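Local coordinates for protein fructose permease (Bacillus subtilis, PDB 1BLE) that accepts a phosphoryl group from phospho-EIIA on an active-site histidine and passes it to fructose during its uptake by the sugar phosphotransferase system, at residues Asn3-Arg8 / Gly77-Leu82; Thr20-Val25 / Glu142-Pro147; Val34-Ala39 / Ser62-Ala67; Asp89-Ile94 / Phe131-Asp136. All blocks are in the same frame, centred on the assembly; numbering follows the deposited sequence.

Contact 1 (Asn3-Arg8 / Gly77-Leu82); sequences NIVLAR and GVTAML
I4 and A80, then A7 and L82, sit opposite each other in neighbouring parallel strands at the middle of the doubly wound alpha/beta sheet. Strand 3-8 spends one residue more than its partner between these two pairs, a beta bulge at V5 and L6. The bonding shifts by one residue: V5 N donates to A80 O at 2.9 Å, but L82 N returns its bond to L6 O rather than to V5 O. Past the bulge R8 N then donates to L82 O at 2.9 Å.

M81 runs beside L6, both side chains pointing the same way. Its CB lies 4.1 Å from L6 O. CG, anti to the backbone N (chi1 -178°), passes 3.7 Å from L6 CD2. SD keeps the same 3.7 Å from L6 CD2, and CE comes to 3.3 Å of that methyl, with R8 CD a little farther off. L19 and W22 of helix 18-26 cover this face of the sheet. An alanine in place of M81 would probably leave L6 CD2 without its neighbour and open a gap between the sheet and that helix. R8 meanwhile sends its guanidinium away, to N104 and D10. On the other face the two strands meet methyl to methyl, with I4 CD1 3.8 Å from L82 CD1.

Contact 2 (Thr20-Val25 / Glu142-Pro147); sequences TRWIKV and ELRQLP
W22 and P147 bring their CA atoms to 6.3 Å, where helix 18-26 lies beside the loop that leaves strand 140-143. W22 NE1 donates to Q145 O at 2.6 Å, an almost straight bond (N-H...O 166°) with the oxygen close to the ring plane. P147 covers one face of the indole: its CG stands over the middle of the six-membered ring, 3.5 Å from the centroid, a CH-pi contact. At the far rim, W22 CH2 sits 3.8 Å from R144 NE, over one face of the guanidinium, and the two planes are 88° apart, so the ring presents its edge to that group. The guanidinium is held by a salt bridge from R144 NE to E142 OE2 at 2.7 Å, and R144 NH1 also bonds D149 O. V25 CG2 touches P147 CG at 4.1 Å, and R21 NH1 reaches L146 CD1 at 3.6 Å. R144 O takes a bond from R8 in strand 3-10. The loop follows a strand at the C-terminal end of a parallel sheet, the usual site of activity in doubly wound folds, and the Q145 side chain is about 8 Å from that of H15, which carries the phosphoryl group in the reaction.

Contact 3 (Val34-Ala39 / Ser62-Ala67); sequences VSDDIA and SVSKMA
V34 and M66 cross at about a right angle in the buried half of this contact, where V34 CG2 meets M66 CG at 3.8 Å. The other V34 methyl, CG1, lies 3.9 Å from M66 CB and also reaches V63 CG2. L82 lies against both V34 and M66, and L93 against V63 and M66. Toward the solvent the packing gives way to a few polar and small groups. D36 has CG anti to its carbonyl carbon (chi1 -72°), and OD1 accepts from V63 N at 3.2 Å, the donor coming from 48° out of the carboxylate plane. A39 CB rests near S62 N at 3.9 Å. An alanine in place of D36 would probably leave V63 N without this acceptor and the start of helix 63-71 less firmly tied to the 34-39 segment. S62 OG caps that helix through weak bonds from S64 N and K65 N; S35 OG likewise accepts from I38 N and also pairs with E85. K65 forms a salt bridge with D41 of the second subunit. Two serine N-caps, just beyond the C-terminal ends of adjacent parallel strands 30-34 and 57-61, mark the strand-to-helix turns of a doubly wound alpha/beta fold.

Contact 4 (Asp89-Ile94 / Phe131-Asp136); sequences DIVSLI and FETLSD
Two helices on one face of the central parallel sheet, 88-94 and 125-136, meet where V91 and L134 face each other. Their short axes approach to 9.8 Å and run in the same general direction, 38° apart. The contact is small and wholly apolar across the gap. L134 is its hub: CG is set anti to the carbonyl carbon (chi1 -74°), and from there the CD2 methyl is presented to three residues of the other helix. V91 CG2 is the closest of them, 3.7 Å from L134 CD2 and 3.9 Å from L134 CG. I94 CD1, one turn farther along, comes to 4.1 Å of the same CD2, the two side chains meeting at a slant. I90 meets it at about a right angle, its CG2 4.2 Å from L134 CD2. On the more solvent-accessible side, T133 lays its CG2 3.9 Å from V91 CG2. Its hydroxyl turns back to K129 O in its own helix and takes no part in the contact. Beneath, I90 rests on V103 and F131 on V105, both in strand 102-107, while P87 touches F131 and L134 from the turn before helix 88-94. Two neighbouring helices packed side by side over strand 102-107, running in the same general direction, form part of the helical layer on one face of a doubly wound alpha/beta fold.

Overall arrangement
From the N terminus, strand 3-10 is the first element, and contact 1 closes its loop when strand 79-84 pairs with it. Contact 3 is nested within that loop, and within that of contact 2, joining the starts of helices 36-40 and 63-71. Contact 2 opens at helix 18-26, inside the loop of contact 1, but closes only at the end of strand 140-143, so the two cross. Contact 4, between helices 88-94 and 125-136, follows contacts 1 and 3 in series and is nested inside contact 2. L93 links contacts 3 and 4 by packing on V63 and M66, and L82 links contact 1 to both. Contacts 2 and 3 lie on opposite sides of the chain's centre.

Contact 1 (Asn3-Arg8 / Gly77-Leu82)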
# COMPACT_ATOMS: atom_id res chain seq x y z
N ASN A 3 -0.56 -10.46 20.95
CA ASN A 3 0.75 -10.82 21.50
C ASN A 3 1.87 -10.03 20.85
O ASN A 3 2.27 -10.32 19.71
CB ASN A 3 1.00 -12.34 21.38
CG ASN A 3 2.35 -12.78 21.96
OD1 ASN A 3 2.77 -13.91 21.74
ND2 ASN A 3 3.04 -11.90 22.68
N ILE A 4 2.37 -9.03 21.58
CA ILE A 4 3.46 -8.14 21.15
C ILE A 4 4.83 -8.80 21.47
O ILE A 4 5.26 -8.83 22.63
CB ILE A 4 3.31 -6.77 21.86
CG1 ILE A 4 2.06 -6.06 21.35
CG2 ILE A 4 4.53 -5.95 21.68
CD1 ILE A 4 1.77 -4.73 22.03
N VAL A 5 5.53 -9.28 20.44
CA VAL A 5 6.78 -9.97 20.65
C VAL A 5 8.04 -9.10 20.72
O VAL A 5 9.09 -9.55 21.22
CB VAL A 5 6.96 -11.10 19.60
CG1 VAL A 5 5.83 -12.06 19.67
CG2 VAL A 5 7.04 -10.57 18.23
N LEU A 6 7.94 -7.85 20.24
CA LEU A 6 9.07 -6.91 20.21
C LEU A 6 8.55 -5.54 19.90
O LEU A 6 7.72 -5.44 19.01
CB LEU A 6 10.04 -7.28 19.08
CG LEU A 6 11.26 -6.41 18.79
CD1 LEU A 6 12.35 -6.76 19.81
CD2 LEU A 6 11.72 -6.63 17.33
N ALA A 7 8.98 -4.52 20.65
CA ALA A 7 8.60 -3.12 20.40
C ALA A 7 9.96 -2.53 20.05
O ALA A 7 10.87 -2.61 20.86
CB ALA A 7 8.05 -2.49 21.64
N ARG A 8 10.13 -2.00 18.84
CA ARG A 8 11.44 -1.49 18.39
C ARG A 8 11.47 -0.05 17.96
O ARG A 8 10.56 0.42 17.27
CB ARG A 8 11.97 -2.31 17.20
CG ARG A 8 13.29 -1.80 16.61
CD ARG A 8 13.82 -2.71 15.53
NE ARG A 8 15.19 -3.06 15.85
CZ ARG A 8 16.25 -2.72 15.13
NH1 ARG A 8 16.14 -2.04 14.02
NH2 ARG A 8 17.45 -3.00 15.58
N GLY A 77 -4.79 -13.01 20.10
CA GLY A 77 -3.80 -14.05 19.91
C GLY A 77 -2.77 -13.78 18.82
O GLY A 77 -1.75 -14.48 18.75
N VAL A 78 -3.05 -12.80 17.95
CA VAL A 78 -2.15 -12.40 16.85
C VAL A 78 -0.76 -12.06 17.39
O VAL A 78 -0.63 -11.49 18.48
CB VAL A 78 -2.67 -11.14 16.09
CG1 VAL A 78 -1.69 -10.75 15.02
CG2 VAL A 78 -4.02 -11.37 15.47
N THR A 79 0.27 -12.39 16.60
CA THR A 79 1.65 -12.15 16.98
C THR A 79 2.19 -11.00 16.16
O THR A 79 2.35 -11.12 14.94
CB THR A 79 2.47 -13.43 16.75
OG1 THR A 79 2.33 -14.26 17.91
CG2 THR A 79 3.95 -13.14 16.52
N ALA A 80 2.53 -9.90 16.83
CA ALA A 80 3.02 -8.70 16.15
C ALA A 80 4.31 -8.11 16.68
O ALA A 80 4.72 -8.34 17.82
CB ALA A 80 1.97 -7.64 16.19
N MET A 81 4.87 -7.24 15.85
CA MET A 81 6.11 -6.53 16.15
C MET A 81 5.83 -5.06 15.82
O MET A 81 5.35 -4.75 14.72
CB MET A 81 7.20 -7.11 15.26
CG MET A 81 8.54 -6.53 15.47
SD MET A 81 9.69 -7.17 14.30
CE MET A 81 10.81 -5.73 14.30
N LEU A 82 6.01 -4.16 16.80
CA LEU A 82 5.77 -2.71 16.62
C LEU A 82 7.06 -1.93 16.30
O LEU A 82 8.16 -2.26 16.79
CB LEU A 82 5.15 -2.11 17.88
CG LEU A 82 3.89 -2.80 18.39
CD1 LEU A 82 3.43 -2.19 19.69
CD2 LEU A 82 2.79 -2.66 17.36

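Contact 2 (Thr20-Val25 / Glu142-Pro147)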
# COMPACT_ATOMS: atom_id res chain seq x y z
N THR A 20 13.72 -8.02 8.86
CA THR A 20 13.41 -9.37 8.40
C THR A 20 13.98 -10.39 9.37
O THR A 20 13.35 -11.39 9.72
CB THR A 20 14.02 -9.62 6.98
OG1 THR A 20 13.43 -8.72 6.03
CG2 THR A 20 13.80 -11.04 6.51
N ARG A 21 15.18 -10.11 9.85
CA ARG A 21 15.81 -11.04 10.76
C ARG A 21 15.04 -11.14 12.06
O ARG A 21 14.89 -12.23 12.59
CB ARG A 21 17.28 -10.66 10.96
CG ARG A 21 18.05 -10.58 9.61
CD ARG A 21 19.45 -11.16 9.67
NE ARG A 21 19.50 -12.29 10.61
CZ ARG A 21 20.47 -12.50 11.50
NH1 ARG A 21 21.51 -11.67 11.58
NH2 ARG A 21 20.37 -13.51 12.37
N TRP A 22 14.48 -10.03 12.55
CA TRP A 22 13.73 -10.08 13.80
C TRP A 22 12.47 -10.86 13.58
O TRP A 22 12.08 -11.67 14.42
CB TRP A 22 13.39 -8.68 14.31
CG TRP A 22 14.54 -8.07 14.96
CD1 TRP A 22 15.42 -7.20 14.41
CD2 TRP A 22 15.03 -8.36 16.28
NE1 TRP A 22 16.44 -6.94 15.29
CE2 TRP A 22 16.24 -7.65 16.45
CE3 TRP A 22 14.57 -9.17 17.34
CZ2 TRP A 22 17.00 -7.70 17.62
CZ3 TRP A 22 15.33 -9.22 18.52
CH2 TRP A 22 16.54 -8.50 18.65
N ILE A 23 11.88 -10.66 12.41
CA ILE A 23 10.66 -11.35 12.07
C ILE A 23 10.85 -12.86 12.03
O ILE A 23 10.17 -13.59 12.76
CB ILE A 23 10.11 -10.82 10.72
CG1 ILE A 23 9.54 -9.40 10.92
CG2 ILE A 23 9.05 -11.77 10.15
CD1 ILE A 23 9.63 -8.54 9.69
N LYS A 24 11.80 -13.34 11.23
CA LYS A 24 12.01 -14.81 11.11
C LYS A 24 12.22 -15.44 12.48
O LYS A 24 11.72 -16.53 12.77
CB LYS A 24 13.19 -15.17 10.15
N VAL A 25 12.81 -14.66 13.37
CA VAL A 25 13.14 -15.14 14.67
C VAL A 25 11.97 -15.23 15.62
O VAL A 25 11.88 -16.14 16.41
CB VAL A 25 14.34 -14.34 15.24
CG1 VAL A 25 14.62 -14.71 16.62
CG2 VAL A 25 15.58 -14.64 14.44
N GLU A 142 16.71 -2.15 25.81
CA GLU A 142 17.87 -2.87 25.28
C GLU A 142 18.43 -2.27 24.00
O GLU A 142 17.73 -1.56 23.28
CB GLU A 142 17.46 -4.34 25.09
CG GLU A 142 17.98 -5.04 23.85
CD GLU A 142 17.33 -6.38 23.68
OE1 GLU A 142 16.97 -6.98 24.73
OE2 GLU A 142 17.17 -6.82 22.52
N LEU A 143 19.68 -2.55 23.71
CA LEU A 143 20.24 -1.97 22.53
C LEU A 143 20.84 -3.02 21.68
O LEU A 143 21.67 -3.76 22.15
CB LEU A 143 21.33 -0.95 22.91
CG LEU A 143 22.16 -0.34 21.76
CD1 LEU A 143 21.33 0.72 21.06
CD2 LEU A 143 23.43 0.27 22.29
N ARG A 144 20.41 -3.09 20.43
CA ARG A 144 21.02 -4.00 19.48
C ARG A 144 20.30 -3.96 18.17
O ARG A 144 19.13 -3.59 18.11
CB ARG A 144 21.15 -5.43 20.01
CG ARG A 144 19.89 -6.10 20.51
CD ARG A 144 20.19 -7.59 20.67
NE ARG A 144 19.14 -8.28 21.41
CZ ARG A 144 19.04 -9.60 21.51
NH1 ARG A 144 19.93 -10.38 20.92
NH2 ARG A 144 18.01 -10.13 22.12
N GLN A 145 21.03 -4.27 17.10
CA GLN A 145 20.45 -4.25 15.76
C GLN A 145 19.83 -5.58 15.39
O GLN A 145 18.68 -5.65 14.94
CB GLN A 145 21.50 -3.91 14.71
CG GLN A 145 22.35 -2.74 15.08
CD GLN A 145 21.52 -1.50 15.32
OE1 GLN A 145 20.74 -1.11 14.45
NE2 GLN A 145 21.69 -0.88 16.51
N LEU A 146 20.62 -6.64 15.56
CA LEU A 146 20.22 -7.99 15.20
C LEU A 146 19.96 -8.97 16.37
O LEU A 146 20.34 -8.71 17.51
CB LEU A 146 21.29 -8.51 14.27
CG LEU A 146 21.64 -7.56 13.12
CD1 LEU A 146 22.56 -8.29 12.19
CD2 LEU A 146 20.40 -7.14 12.35
N PRO A 147 19.22 -10.06 16.11
CA PRO A 147 18.98 -11.00 17.20
C PRO A 147 20.27 -11.67 17.66
O PRO A 147 20.33 -12.26 18.73
CB PRO A 147 18.02 -11.99 16.58
CG PRO A 147 17.22 -11.13 15.70
CD PRO A 147 18.28 -10.31 15.02

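Contact 3 (Val34-Ala39 / Ser62-Ala67)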
# COMPACT_ATOMS: atom_id res chain seq x y z
N VAL A 34 3.78 2.44 14.65
CA VAL A 34 2.92 3.24 15.52
C VAL A 34 3.49 4.66 15.59
O VAL A 34 4.60 4.87 16.05
CB VAL A 34 2.84 2.58 16.94
CG1 VAL A 34 1.83 3.25 17.80
CG2 VAL A 34 2.50 1.09 16.83
N SER A 35 2.75 5.62 15.05
CA SER A 35 3.21 7.02 15.04
C SER A 35 2.08 7.87 14.55
O SER A 35 1.55 7.58 13.50
CB SER A 35 4.41 7.22 14.11
OG SER A 35 4.52 8.58 13.70
N ASP A 36 1.75 8.94 15.27
CA ASP A 36 0.66 9.84 14.86
C ASP A 36 1.03 10.62 13.59
O ASP A 36 0.25 10.66 12.66
CB ASP A 36 0.26 10.81 15.98
CG ASP A 36 -0.50 10.12 17.13
OD1 ASP A 36 0.02 9.14 17.72
OD2 ASP A 36 -1.62 10.58 17.46
N ASP A 37 2.26 11.13 13.53
CA ASP A 37 2.76 11.90 12.38
C ASP A 37 2.68 11.09 11.08
O ASP A 37 2.11 11.51 10.09
CB ASP A 37 4.23 12.32 12.60
CG ASP A 37 4.43 13.33 13.75
OD1 ASP A 37 3.95 13.09 14.89
OD2 ASP A 37 5.14 14.35 13.53
N ILE A 38 3.30 9.92 11.08
CA ILE A 38 3.35 9.02 9.94
C ILE A 38 1.95 8.52 9.51
O ILE A 38 1.72 8.21 8.35
CB ILE A 38 4.26 7.80 10.29
CG1 ILE A 38 5.73 8.21 10.36
CG2 ILE A 38 4.08 6.66 9.33
CD1 ILE A 38 6.64 7.23 11.07
N ALA A 39 1.00 8.50 10.42
CA ALA A 39 -0.33 7.99 10.10
C ALA A 39 -1.23 8.98 9.43
O ALA A 39 -2.25 8.60 8.88
CB ALA A 39 -1.01 7.49 11.36
N SER A 62 -1.90 5.06 14.30
CA SER A 62 -1.61 6.06 15.33
C SER A 62 -1.66 5.46 16.74
O SER A 62 -2.23 4.39 16.95
CB SER A 62 -2.64 7.19 15.23
OG SER A 62 -3.90 6.82 15.78
N VAL A 63 -1.11 6.17 17.72
CA VAL A 63 -1.10 5.68 19.10
C VAL A 63 -2.51 5.35 19.59
O VAL A 63 -2.71 4.41 20.34
CB VAL A 63 -0.45 6.69 20.04
CG1 VAL A 63 -0.61 6.24 21.50
CG2 VAL A 63 1.03 6.80 19.67
N SER A 64 -3.48 6.08 19.07
CA SER A 64 -4.88 5.88 19.44
C SER A 64 -5.53 4.60 18.86
O SER A 64 -6.21 3.86 19.60
CB SER A 64 -5.66 7.14 19.03
OG SER A 64 -4.84 8.30 19.23
N LYS A 65 -5.31 4.33 17.57
CA LYS A 65 -5.85 3.14 16.91
C LYS A 65 -5.10 1.91 17.41
O LYS A 65 -5.70 0.88 17.64
CB LYS A 65 -5.76 3.29 15.38
CG LYS A 65 -6.29 2.12 14.52
CD LYS A 65 -7.81 2.05 14.38
CE LYS A 65 -8.29 0.78 13.66
NZ LYS A 65 -9.79 0.78 13.58
N MET A 66 -3.79 2.04 17.63
CA MET A 66 -3.01 0.91 18.14
C MET A 66 -3.62 0.47 19.46
O MET A 66 -3.95 -0.69 19.64
CB MET A 66 -1.53 1.27 18.34
CG MET A 66 -0.66 0.07 18.73
SD MET A 66 -0.81 -1.28 17.55
CE MET A 66 -0.95 -2.71 18.61
N ALA A 67 -3.84 1.44 20.35
CA ALA A 67 -4.47 1.20 21.65
C ALA A 67 -5.75 0.43 21.42
O ALA A 67 -5.94 -0.65 21.99
CB ALA A 67 -4.79 2.51 22.33

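Contact 4 (Asp89-Ile94 / Phe131-Asp136)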
# COMPACT_ATOMS: atom_id res chain seq x y z
N ASP A 89 6.18 8.25 21.76
CA ASP A 89 5.00 7.57 21.29
C ASP A 89 4.88 6.22 22.04
O ASP A 89 3.79 5.69 22.13
CB ASP A 89 5.10 7.32 19.79
CG ASP A 89 5.06 8.58 18.97
OD1 ASP A 89 4.16 9.41 19.19
OD2 ASP A 89 5.89 8.73 18.05
N ILE A 90 5.98 5.66 22.55
CA ILE A 90 5.89 4.38 23.28
C ILE A 90 5.23 4.66 24.62
O ILE A 90 4.44 3.87 25.11
CB ILE A 90 7.24 3.73 23.57
CG1 ILE A 90 7.98 3.38 22.28
CG2 ILE A 90 6.99 2.45 24.30
CD1 ILE A 90 9.22 2.51 22.49
N VAL A 91 5.59 5.81 25.19
CA VAL A 91 5.02 6.28 26.45
C VAL A 91 3.54 6.58 26.17
O VAL A 91 2.68 6.02 26.84
CB VAL A 91 5.78 7.56 26.97
CG1 VAL A 91 4.86 8.43 27.84
CG2 VAL A 91 7.06 7.14 27.73
N SER A 92 3.25 7.38 25.13
CA SER A 92 1.88 7.69 24.76
C SER A 92 1.05 6.41 24.60
O SER A 92 -0.11 6.38 25.03
CB SER A 92 1.82 8.42 23.43
OG SER A 92 2.49 9.65 23.50
N LEU A 93 1.63 5.35 24.04
CA LEU A 93 0.89 4.09 23.82
C LEU A 93 0.60 3.35 25.09
O LEU A 93 -0.39 2.63 25.17
CB LEU A 93 1.61 3.15 22.83
CG LEU A 93 0.96 1.81 22.46
CD1 LEU A 93 -0.37 2.00 21.73
CD2 LEU A 93 1.93 0.99 21.63
N ILE A 94 1.50 3.48 26.07
CA ILE A 94 1.31 2.81 27.35
C ILE A 94 0.24 3.54 28.17
O ILE A 94 -0.52 2.91 28.91
CB ILE A 94 2.63 2.70 28.13
CG1 ILE A 94 3.56 1.74 27.40
CG2 ILE A 94 2.40 2.18 29.51
CD1 ILE A 94 5.01 1.76 27.89
N PHE A 131 12.89 8.23 27.67
CA PHE A 131 13.65 7.02 27.97
C PHE A 131 13.63 6.88 29.51
O PHE A 131 13.58 5.76 30.02
CB PHE A 131 15.09 7.11 27.46
CG PHE A 131 15.27 6.70 26.01
CD1 PHE A 131 14.74 5.51 25.53
CD2 PHE A 131 16.00 7.51 25.12
CE1 PHE A 131 14.94 5.12 24.19
CE2 PHE A 131 16.20 7.14 23.79
CZ PHE A 131 15.68 5.95 23.33
N GLU A 132 13.67 8.01 30.24
CA GLU A 132 13.61 7.97 31.71
C GLU A 132 12.26 7.37 32.09
O GLU A 132 12.19 6.23 32.60
CB GLU A 132 13.73 9.38 32.35
CG GLU A 132 15.00 10.20 32.02
CD GLU A 132 16.27 9.77 32.79
OE1 GLU A 132 16.41 8.58 33.18
OE2 GLU A 132 17.17 10.65 32.97
N THR A 133 11.19 8.09 31.78
CA THR A 133 9.83 7.62 32.05
C THR A 133 9.63 6.11 31.77
O THR A 133 8.80 5.46 32.38
CB THR A 133 8.83 8.35 31.16
OG1 THR A 133 8.98 9.77 31.28
CG2 THR A 133 7.41 7.93 31.49
N LEU A 134 10.35 5.60 30.78
CA LEU A 134 10.23 4.21 30.38
C LEU A 134 10.86 3.26 31.35
O LEU A 134 10.47 2.09 31.44
CB LEU A 134 10.82 4.00 28.99
CG LEU A 134 9.93 4.57 27.91
CD1 LEU A 134 10.64 4.50 26.59
CD2 LEU A 134 8.62 3.80 27.91
N SER A 135 11.89 3.74 32.04
CA SER A 135 12.54 2.89 33.02
C SER A 135 11.72 3.02 34.30
O SER A 135 11.74 2.12 35.15
CB SER A 135 13.98 3.31 33.24
OG SER A 135 14.68 2.22 33.79
N ASP A 136 10.95 4.10 34.38
CA ASP A 136 10.08 4.35 35.53
C ASP A 136 8.86 3.45 35.50
O ASP A 136 8.31 3.09 36.55
CB ASP A 136 9.61 5.81 35.56
CG ASP A 136 10.48 6.68 36.45
OD1 ASP A 136 11.67 6.34 36.65
OD2 ASP A 136 9.96 7.70 36.95